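Local atomic coordinates of aldose 1-epimerase (Escherichia coli, PDB entry 3NRE), a protein that probably interconverts the alpha and beta anomers of aldose sugars, as galactose mutarotases do. Residues W148-L154 and D249-P255; Q157-A162 and A211-Q217; A221-T227 and E283-E289. One frame throughout, in Å; residues are numbered along the deposited sequence.

Contact 1 of 3, residues W148-L154 and D249-P255; sequences WHPYFPL and DFFCLEP
Strands 148-153 and 250-255 run antiparallel with axes 4.6 Å apart at closest and N-to-C directions 142° apart, so they are well twisted; between the bonded ends P150 O, L253 N and L253 O lack partners. D249 O accepts L154 N (2.9 Å). F250 pairs with P153 (CA-CA 4.4 Å, non-hydrogen-bonded), and with chi1 p its ring receives the edge of Y151 (m) in an offset edge-to-face pair, centroids 5.5 Å apart, planes at 68°. F251 forms the hydrogen-bonded pair with F152: F152 N to F251 O 2.8 Å, F251 N to F152 O 3.0 Å. Their rings lie on the sheet face away from Y151, near parallel but slid apart. C252 (m) sets SG over the Y151 ring, 3.8 Å from its centroid, while its CA lies 3.3 Å from P150 O. L253 CB approaches F152 CE2 at 4.2 Å. E254 places CG over the H149 ring, 4.0 Å from the centroid. P255 O accepts W148 N (3.2 Å), and P255 CD meets P150 CD at 3.9 Å. H149 NE2 hydrogen-bonds a diethylene glycol molecule, probably from the crystallisation liquor, in what is probably the sugar-binding cleft of the galactose mutarotase beta-sandwich.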
# COMPACT_ATOMS: atom_id res chain seq x y z
N TRP A 148 1.82 1.64 -0.49
CA TRP A 148 1.87 0.34 0.13
C TRP A 148 0.49 -0.10 0.54
O TRP A 148 -0.44 0.71 0.68
CB TRP A 148 2.75 0.36 1.39
CG TRP A 148 4.21 0.52 1.16
CD1 TRP A 148 5.17 -0.47 1.02
CD2 TRP A 148 4.90 1.77 1.06
NE1 TRP A 148 6.43 0.12 0.82
CE2 TRP A 148 6.28 1.48 0.84
CE3 TRP A 148 4.49 3.12 1.10
CZ2 TRP A 148 7.24 2.49 0.69
CZ3 TRP A 148 5.43 4.11 0.92
CH2 TRP A 148 6.80 3.79 0.75
N HIS A 149 0.42 -1.41 0.76
CA HIS A 149 -0.82 -2.09 1.09
C HIS A 149 -0.65 -2.95 2.32
O HIS A 149 -0.56 -4.18 2.23
CB HIS A 149 -1.26 -2.86 -0.15
CG HIS A 149 -2.64 -3.40 -0.10
ND1 HIS A 149 -3.00 -4.42 0.76
CD2 HIS A 149 -3.72 -3.16 -0.87
CE1 HIS A 149 -4.26 -4.76 0.53
NE2 HIS A 149 -4.71 -4.03 -0.47
N PRO A 150 -0.55 -2.32 3.50
CA PRO A 150 -0.38 -3.10 4.73
C PRO A 150 -1.69 -3.68 5.24
O PRO A 150 -2.75 -3.04 5.15
CB PRO A 150 0.23 -2.10 5.71
CG PRO A 150 -0.22 -0.79 5.23
CD PRO A 150 -0.41 -0.87 3.77
N TYR A 151 -1.57 -4.87 5.81
CA TYR A 151 -2.64 -5.56 6.46
C TYR A 151 -2.43 -5.51 7.97
O TYR A 151 -1.43 -6.03 8.48
CB TYR A 151 -2.65 -7.03 6.06
CG TYR A 151 -2.98 -7.31 4.59
CD1 TYR A 151 -1.99 -7.23 3.60
CD2 TYR A 151 -4.25 -7.71 4.21
CE1 TYR A 151 -2.29 -7.52 2.26
CE2 TYR A 151 -4.52 -8.02 2.88
CZ TYR A 151 -3.57 -7.89 1.94
OH TYR A 151 -3.84 -8.20 0.61
N PHE A 152 -3.37 -4.90 8.68
CA PHE A 152 -3.29 -4.79 10.14
C PHE A 152 -4.25 -5.75 10.83
O PHE A 152 -5.33 -6.01 10.33
CB PHE A 152 -3.69 -3.39 10.57
CG PHE A 152 -2.77 -2.31 10.09
CD1 PHE A 152 -1.62 -2.02 10.80
CD2 PHE A 152 -3.02 -1.65 8.92
CE1 PHE A 152 -0.73 -1.06 10.35
CE2 PHE A 152 -2.15 -0.64 8.48
CZ PHE A 152 -1.01 -0.34 9.21
N PRO A 153 -3.91 -6.22 12.05
CA PRO A 153 -4.80 -7.05 12.82
C PRO A 153 -6.07 -6.25 13.12
O PRO A 153 -6.00 -5.05 13.31
CB PRO A 153 -4.05 -7.32 14.12
CG PRO A 153 -2.64 -6.81 13.85
CD PRO A 153 -2.63 -5.93 12.73
N LEU A 154 -7.18 -6.93 13.17
CA LEU A 154 -8.44 -6.26 13.56
C LEU A 154 -9.08 -6.92 14.73
O LEU A 154 -9.29 -8.13 14.73
CB LEU A 154 -9.42 -6.30 12.38
CG LEU A 154 -10.76 -5.59 12.50
CD1 LEU A 154 -10.58 -4.11 12.83
CD2 LEU A 154 -11.62 -5.71 11.21
N ASP A 249 -10.62 -10.38 11.03
CA ASP A 249 -9.38 -10.52 11.79
C ASP A 249 -8.28 -9.60 11.25
O ASP A 249 -7.20 -9.53 11.84
CB ASP A 249 -8.91 -12.00 11.76
CG ASP A 249 -8.95 -12.61 10.36
OD1 ASP A 249 -10.06 -12.69 9.71
OD2 ASP A 249 -7.87 -13.03 9.90
N PHE A 250 -8.54 -8.94 10.10
CA PHE A 250 -7.66 -7.89 9.57
C PHE A 250 -8.40 -6.85 8.76
O PHE A 250 -9.52 -7.02 8.36
CB PHE A 250 -6.53 -8.44 8.66
CG PHE A 250 -7.03 -9.00 7.32
CD1 PHE A 250 -7.25 -8.15 6.23
CD2 PHE A 250 -7.38 -10.33 7.21
CE1 PHE A 250 -7.76 -8.69 4.99
CE2 PHE A 250 -7.87 -10.84 5.97
CZ PHE A 250 -8.06 -10.00 4.92
N PHE A 251 -7.71 -5.76 8.55
CA PHE A 251 -8.17 -4.67 7.65
C PHE A 251 -6.94 -4.04 7.06
O PHE A 251 -5.85 -4.27 7.52
CB PHE A 251 -8.97 -3.58 8.38
CG PHE A 251 -8.13 -2.67 9.22
CD1 PHE A 251 -7.71 -3.09 10.49
CD2 PHE A 251 -7.74 -1.41 8.75
CE1 PHE A 251 -6.91 -2.25 11.29
CE2 PHE A 251 -6.96 -0.57 9.53
CZ PHE A 251 -6.54 -1.00 10.82
N CYS A 252 -7.11 -3.27 5.98
CA CYS A 252 -6.00 -2.55 5.35
C CYS A 252 -6.24 -1.07 5.39
O CYS A 252 -7.36 -0.59 5.24
CB CYS A 252 -5.83 -2.95 3.91
SG CYS A 252 -5.67 -4.71 3.69
N LEU A 253 -5.16 -0.33 5.62
CA LEU A 253 -5.17 1.14 5.47
C LEU A 253 -4.00 1.37 4.55
O LEU A 253 -2.85 1.17 4.96
CB LEU A 253 -5.02 1.89 6.79
CG LEU A 253 -5.20 3.41 6.70
CD1 LEU A 253 -5.55 4.00 8.08
CD2 LEU A 253 -3.97 4.13 6.07
N GLU A 254 -4.28 1.78 3.31
CA GLU A 254 -3.29 1.76 2.20
C GLU A 254 -2.89 3.17 1.78
O GLU A 254 -3.66 3.84 1.11
CB GLU A 254 -3.88 1.08 0.97
CG GLU A 254 -4.56 -0.26 1.25
CD GLU A 254 -5.53 -0.70 0.12
OE1 GLU A 254 -5.31 -0.41 -1.11
OE2 GLU A 254 -6.51 -1.33 0.56
N PRO A 255 -1.69 3.62 2.15
CA PRO A 255 -1.27 4.95 1.70
C PRO A 255 -0.85 4.98 0.23
O PRO A 255 -0.20 4.06 -0.30
CB PRO A 255 -0.09 5.27 2.59
CG PRO A 255 0.51 3.87 2.82
CD PRO A 255 -0.66 2.99 2.98

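Contact 2 of 3, residues Q157-A162 and A211-Q217; sequences QTRIQA and ARIEQPQ
Two extended strands, 159-162 and 211-215, lie antiparallel, 4.8 Å apart at closest approach and 172° between directions. R159 faces E214 and Q161 faces R212 as hydrogen-bonded pairs (CA-CA 5.2 Å each), with I160 opposite I213 as the non-hydrogen-bonded pair between them (4.7 Å). The main-chain polar atoms of both hydrogen-bonded pairs are matched: R159 N to E214 O 3.1 Å, E214 N to R159 O 2.8 Å, Q161 N to R212 O and R212 N to Q161 O 3.0 Å each. The same sheet face carries R159, Q161, R212 and E214. Here E214 (chi1 m, chi2 t) splits its carboxylate: OE1 accepts R159 NE (3.2 Å) and NH2 (3.0 Å), and OE2 accepts R212 NE (3.2 Å), a salt-bridge network that R212 NH1 extends to E289. Q161 NE2 is satisfied by N190 O. Beyond the paired residues, T158 OG1 donates to Q215 OE1 (2.8 Å) and accepts S155 N; Q215 OE1 also takes Q217 NE2 (3.1 Å), and Q215 NE2 reaches P153 O. Across the other face, I160 CG2 and I213 CG1 touch at 4.2 Å, and both side chains pack on F251 of strand 250-256. Strand 210-215 is flanked on its far edge by strand 220-227, through backbone bonds from I213 to I222 and A211 to M224, whereas I160 bonds to A193 of the short outermost strand 193-194.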
# COMPACT_ATOMS: atom_id res chain seq x y z
N GLN A 157 -12.13 -4.03 19.29
CA GLN A 157 -11.73 -2.81 20.03
C GLN A 157 -10.88 -1.87 19.15
O GLN A 157 -10.66 -0.74 19.56
CB GLN A 157 -10.90 -3.15 21.27
CG GLN A 157 -11.39 -4.37 22.03
CD GLN A 157 -12.78 -4.31 22.50
OE1 GLN A 157 -13.37 -3.23 22.67
NE2 GLN A 157 -13.32 -5.50 22.87
N THR A 158 -10.36 -2.32 18.04
CA THR A 158 -9.52 -1.46 17.15
C THR A 158 -10.23 -0.18 16.70
O THR A 158 -11.45 -0.18 16.42
CB THR A 158 -9.09 -2.23 15.86
OG1 THR A 158 -8.48 -3.45 16.22
CG2 THR A 158 -8.09 -1.44 15.05
N ARG A 159 -9.47 0.92 16.65
CA ARG A 159 -9.97 2.22 16.17
C ARG A 159 -8.87 2.85 15.31
O ARG A 159 -7.71 2.65 15.56
CB ARG A 159 -10.34 3.16 17.34
CG ARG A 159 -11.46 2.57 18.28
CD ARG A 159 -12.01 3.59 19.21
NE ARG A 159 -10.96 4.43 19.80
CZ ARG A 159 -11.20 5.60 20.40
NH1 ARG A 159 -12.43 6.07 20.49
NH2 ARG A 159 -10.18 6.31 20.91
N ILE A 160 -9.27 3.55 14.25
CA ILE A 160 -8.33 4.30 13.42
C ILE A 160 -8.74 5.76 13.29
O ILE A 160 -9.91 6.12 13.49
CB ILE A 160 -8.20 3.70 12.00
CG1 ILE A 160 -9.53 3.80 11.25
CG2 ILE A 160 -7.74 2.25 12.08
CD1 ILE A 160 -9.39 3.48 9.73
N GLN A 161 -7.73 6.57 12.98
CA GLN A 161 -7.89 8.01 12.80
C GLN A 161 -7.01 8.42 11.63
O GLN A 161 -5.82 8.11 11.60
CB GLN A 161 -7.50 8.80 14.03
CG GLN A 161 -7.83 10.29 13.89
CD GLN A 161 -7.40 11.09 15.11
OE1 GLN A 161 -6.66 10.60 15.97
NE2 GLN A 161 -7.86 12.33 15.18
N ALA A 162 -7.62 9.03 10.63
CA ALA A 162 -6.92 9.39 9.40
C ALA A 162 -7.74 10.51 8.72
O ALA A 162 -8.83 10.28 8.22
CB ALA A 162 -6.80 8.18 8.44
N ALA A 211 -1.56 8.75 10.07
CA ALA A 211 -2.64 7.94 10.61
C ALA A 211 -2.26 7.37 11.96
O ALA A 211 -1.10 7.22 12.30
CB ALA A 211 -3.02 6.83 9.63
N ARG A 212 -3.28 7.03 12.72
CA ARG A 212 -3.08 6.36 13.99
C ARG A 212 -3.95 5.12 13.99
O ARG A 212 -5.15 5.21 13.69
CB ARG A 212 -3.46 7.32 15.12
CG ARG A 212 -3.23 6.81 16.48
CD ARG A 212 -3.43 7.90 17.50
NE ARG A 212 -3.50 7.32 18.83
CZ ARG A 212 -2.45 7.03 19.60
NH1 ARG A 212 -1.20 7.30 19.21
NH2 ARG A 212 -2.65 6.49 20.79
N ILE A 213 -3.33 3.95 14.23
CA ILE A 213 -4.05 2.71 14.34
C ILE A 213 -3.99 2.31 15.83
O ILE A 213 -2.91 1.94 16.29
CB ILE A 213 -3.42 1.60 13.46
CG1 ILE A 213 -3.55 1.92 11.96
CG2 ILE A 213 -4.07 0.26 13.70
CD1 ILE A 213 -2.39 2.75 11.40
N GLU A 214 -5.12 2.34 16.54
CA GLU A 214 -5.14 2.00 17.95
C GLU A 214 -5.55 0.58 18.19
O GLU A 214 -6.60 0.15 17.67
CB GLU A 214 -6.11 2.90 18.72
CG GLU A 214 -5.74 4.36 18.63
CD GLU A 214 -6.78 5.30 19.23
OE1 GLU A 214 -7.81 4.85 19.81
OE2 GLU A 214 -6.58 6.52 19.09
N GLN A 215 -4.78 -0.11 19.03
CA GLN A 215 -4.99 -1.52 19.35
C GLN A 215 -5.13 -1.61 20.87
O GLN A 215 -4.29 -2.17 21.58
CB GLN A 215 -3.83 -2.35 18.77
CG GLN A 215 -3.67 -2.23 17.23
CD GLN A 215 -4.78 -2.94 16.47
OE1 GLN A 215 -5.84 -3.25 17.05
NE2 GLN A 215 -4.49 -3.34 15.21
N PRO A 216 -6.21 -1.02 21.39
CA PRO A 216 -6.29 -0.86 22.85
C PRO A 216 -6.30 -2.17 23.65
O PRO A 216 -5.85 -2.19 24.81
CB PRO A 216 -7.58 -0.09 23.04
CG PRO A 216 -8.34 -0.21 21.86
CD PRO A 216 -7.40 -0.49 20.71
N GLN A 217 -6.80 -3.24 23.03
CA GLN A 217 -6.86 -4.57 23.67
C GLN A 217 -5.48 -5.13 23.99
O GLN A 217 -5.37 -5.99 24.89
CB GLN A 217 -7.68 -5.56 22.82
CG GLN A 217 -7.04 -6.03 21.53
CD GLN A 217 -6.92 -4.97 20.43
OE1 GLN A 217 -7.45 -3.85 20.52
NE2 GLN A 217 -6.24 -5.32 19.36

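Contact 3 of 3, residues A221-T227 and E283-E289; sequences AIIMETT and EMSLRVE
On the buried face, I222, M224, M284, L286 and V288 point together, with T226 at the end, its OG1 bonded to G209 O and A230 N. The I222 CG2-L286 CB and M224 CB-L286 CD2 contacts are both 3.9 Å. M224 and M284 are selenomethionines, both with chi1 and chi2 t; with M224 chi3 m, M224 CE lies 4.2 Å from M284 SE. This layer lies against strand 250-256, where M224 touches L253 and P255, and M284 touches P255. The backbones behind it are in regular beta conformation and antiparallel, axes 4.4 Å apart at closest, directions 155° apart. Seven consecutive pairs run from A221-E289 to T227-E283 without a bulge, alternating between hydrogen-bonded and non-hydrogen-bonded. Eight hydrogen bonds follow: I223 N-R287 O, R287 N-I223 O, S285 N-E225 O and E283 N-T227 O at 2.8 Å, E289 N-A221 O at 2.9 Å, A221 N-E289 O, E225 N-S285 O and T227 N-E283 O at 3.0 Å. Such regular pairing, one largely apolar face against a second sheet, is the construction of the galactose mutarotase beta-sandwich, with strand 127-136 flanking 283-289 and strand 210-215 flanking 221-227. On the opposite face I223 CG1 lies over the R287 guanidinium, 3.9 Å from NH2. R287 NH1 forms a salt bridge to E289 OE1 (3.0 Å), and E289 OE2 forms another with R212. Further out, water 3 accepts from R287 NE (2.6 Å) and donates to E225 OE2 (3.0 Å); water 1 joins I223 O (2.7 Å) to S285 OG (2.8 Å); water 2 donates to E283 OE2 (3.0 Å) and hydrogen-bonds T227 OG1 (2.9 Å).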
# COMPACT_ATOMS: atom_id res chain seq x y z
N ALA A 221 -0.54 1.57 20.09
CA ALA A 221 -1.02 2.18 18.86
C ALA A 221 0.17 2.16 17.90
O ALA A 221 1.33 2.13 18.34
CB ALA A 221 -1.49 3.60 19.08
N ILE A 222 -0.13 2.21 16.61
CA ILE A 222 0.87 2.38 15.55
C ILE A 222 0.62 3.72 14.91
O ILE A 222 -0.53 4.03 14.57
CB ILE A 222 0.75 1.31 14.44
CG1 ILE A 222 1.10 -0.06 14.99
CG2 ILE A 222 1.64 1.65 13.23
CD1 ILE A 222 1.31 -1.09 13.93
N ILE A 223 1.69 4.50 14.78
CA ILE A 223 1.66 5.83 14.19
C ILE A 223 2.27 5.70 12.82
O ILE A 223 3.44 5.36 12.67
CB ILE A 223 2.51 6.87 14.94
CG1 ILE A 223 1.96 7.13 16.33
CG2 ILE A 223 2.65 8.17 14.13
CD1 ILE A 223 0.58 7.60 16.35
N MSE A 224 1.44 5.98 11.83
CA MSE A 224 1.84 5.93 10.42
C MSE A 224 2.11 7.36 9.93
O MSE A 224 1.25 8.25 10.11
CB MSE A 224 0.75 5.28 9.53
CG MSE A 224 1.00 5.45 7.99
SE MSE A 224 -0.20 4.60 6.66
CE MSE A 224 -0.31 2.81 7.30
N GLU A 225 3.28 7.55 9.31
CA GLU A 225 3.68 8.84 8.72
C GLU A 225 4.27 8.60 7.34
O GLU A 225 4.98 7.63 7.11
CB GLU A 225 4.72 9.58 9.57
CG GLU A 225 4.16 10.04 10.89
CD GLU A 225 5.15 10.90 11.71
OE1 GLU A 225 6.00 11.62 11.13
OE2 GLU A 225 5.04 10.83 12.94
N THR A 226 3.92 9.44 6.39
CA THR A 226 4.47 9.34 5.03
C THR A 226 5.22 10.62 4.65
O THR A 226 4.86 11.77 5.09
CB THR A 226 3.36 9.09 4.00
OG1 THR A 226 2.32 10.08 4.19
CG2 THR A 226 2.81 7.63 4.09
N THR A 227 6.27 10.45 3.85
CA THR A 227 7.07 11.60 3.37
C THR A 227 7.46 11.40 1.92
O THR A 227 8.09 10.40 1.59
CB THR A 227 8.42 11.77 4.15
OG1 THR A 227 8.17 11.73 5.55
CG2 THR A 227 9.08 13.10 3.81
N GLU A 283 8.31 7.57 1.37
CA GLU A 283 8.65 6.82 2.56
C GLU A 283 7.39 6.63 3.40
O GLU A 283 6.55 7.52 3.48
CB GLU A 283 9.71 7.61 3.33
CG GLU A 283 10.16 7.01 4.64
CD GLU A 283 10.95 8.00 5.47
OE1 GLU A 283 12.09 8.32 5.05
OE2 GLU A 283 10.43 8.44 6.53
N MSE A 284 7.26 5.47 4.05
CA MSE A 284 6.21 5.25 5.03
C MSE A 284 6.94 4.84 6.29
O MSE A 284 7.81 3.97 6.21
CB MSE A 284 5.32 4.11 4.57
CG MSE A 284 4.35 3.57 5.63
SE MSE A 284 3.22 2.15 5.10
CE MSE A 284 4.47 0.69 4.92
N SER A 285 6.59 5.42 7.44
CA SER A 285 7.09 4.91 8.69
C SER A 285 5.95 4.44 9.57
O SER A 285 4.84 5.01 9.55
CB SER A 285 7.97 5.93 9.38
OG SER A 285 7.24 7.03 9.91
N LEU A 286 6.21 3.35 10.31
CA LEU A 286 5.25 2.84 11.28
C LEU A 286 5.94 2.82 12.64
O LEU A 286 6.89 2.09 12.83
CB LEU A 286 4.81 1.42 10.89
CG LEU A 286 4.16 1.24 9.51
CD1 LEU A 286 3.92 -0.25 9.22
CD2 LEU A 286 2.88 2.07 9.40
N ARG A 287 5.44 3.60 13.58
CA ARG A 287 6.06 3.71 14.89
C ARG A 287 5.15 3.11 15.93
O ARG A 287 3.96 3.45 15.98
CB ARG A 287 6.38 5.16 15.23
CG ARG A 287 6.98 5.34 16.60
CD ARG A 287 7.67 6.71 16.80
NE ARG A 287 6.71 7.81 16.68
CZ ARG A 287 5.85 8.20 17.63
NH1 ARG A 287 5.78 7.58 18.81
NH2 ARG A 287 5.04 9.21 17.39
N VAL A 288 5.69 2.24 16.79
CA VAL A 288 4.88 1.63 17.85
C VAL A 288 4.98 2.48 19.09
O VAL A 288 6.09 2.85 19.49
CB VAL A 288 5.34 0.20 18.22
CG1 VAL A 288 4.26 -0.50 19.05
CG2 VAL A 288 5.66 -0.59 16.99
N GLU A 289 3.85 2.77 19.71
CA GLU A 289 3.89 3.45 20.98
C GLU A 289 2.91 2.89 21.99
O GLU A 289 1.87 2.31 21.65
CB GLU A 289 3.73 4.98 20.83
CG GLU A 289 2.44 5.46 20.24
CD GLU A 289 2.25 6.99 20.37
OE1 GLU A 289 3.26 7.72 20.39
OE2 GLU A 289 1.09 7.45 20.44
O HOH W 1 5.60 6.86 12.20
O HOH W 2 7.58 9.26 6.95
O HOH W 3 6.48 8.43 14.13

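In the fold
The three contact centres lie 12 to 13 Å from one another. Contacts 2 and 3 belong to one antiparallel sheet, where strands 210-215 and 220-227 are neighbours: I213 O lies 2.8 Å from I222 N, and R212 NH1 bridges to E289 OE2 at 2.6 Å. Contact 1 belongs to the facing antiparallel sheet and packs on both: F251 CZ sits 3.7 Å from I160 CG2, and W148 CZ3 3.7 Å from M284 CB. Along the chain, contact 2 falls between the two segments of contact 1 and closes before contact 3 opens, while contacts 1 and 3 interleave. Distant parts of the sequence are thereby tied into one sandwich whose apolar interior lies between the sheets.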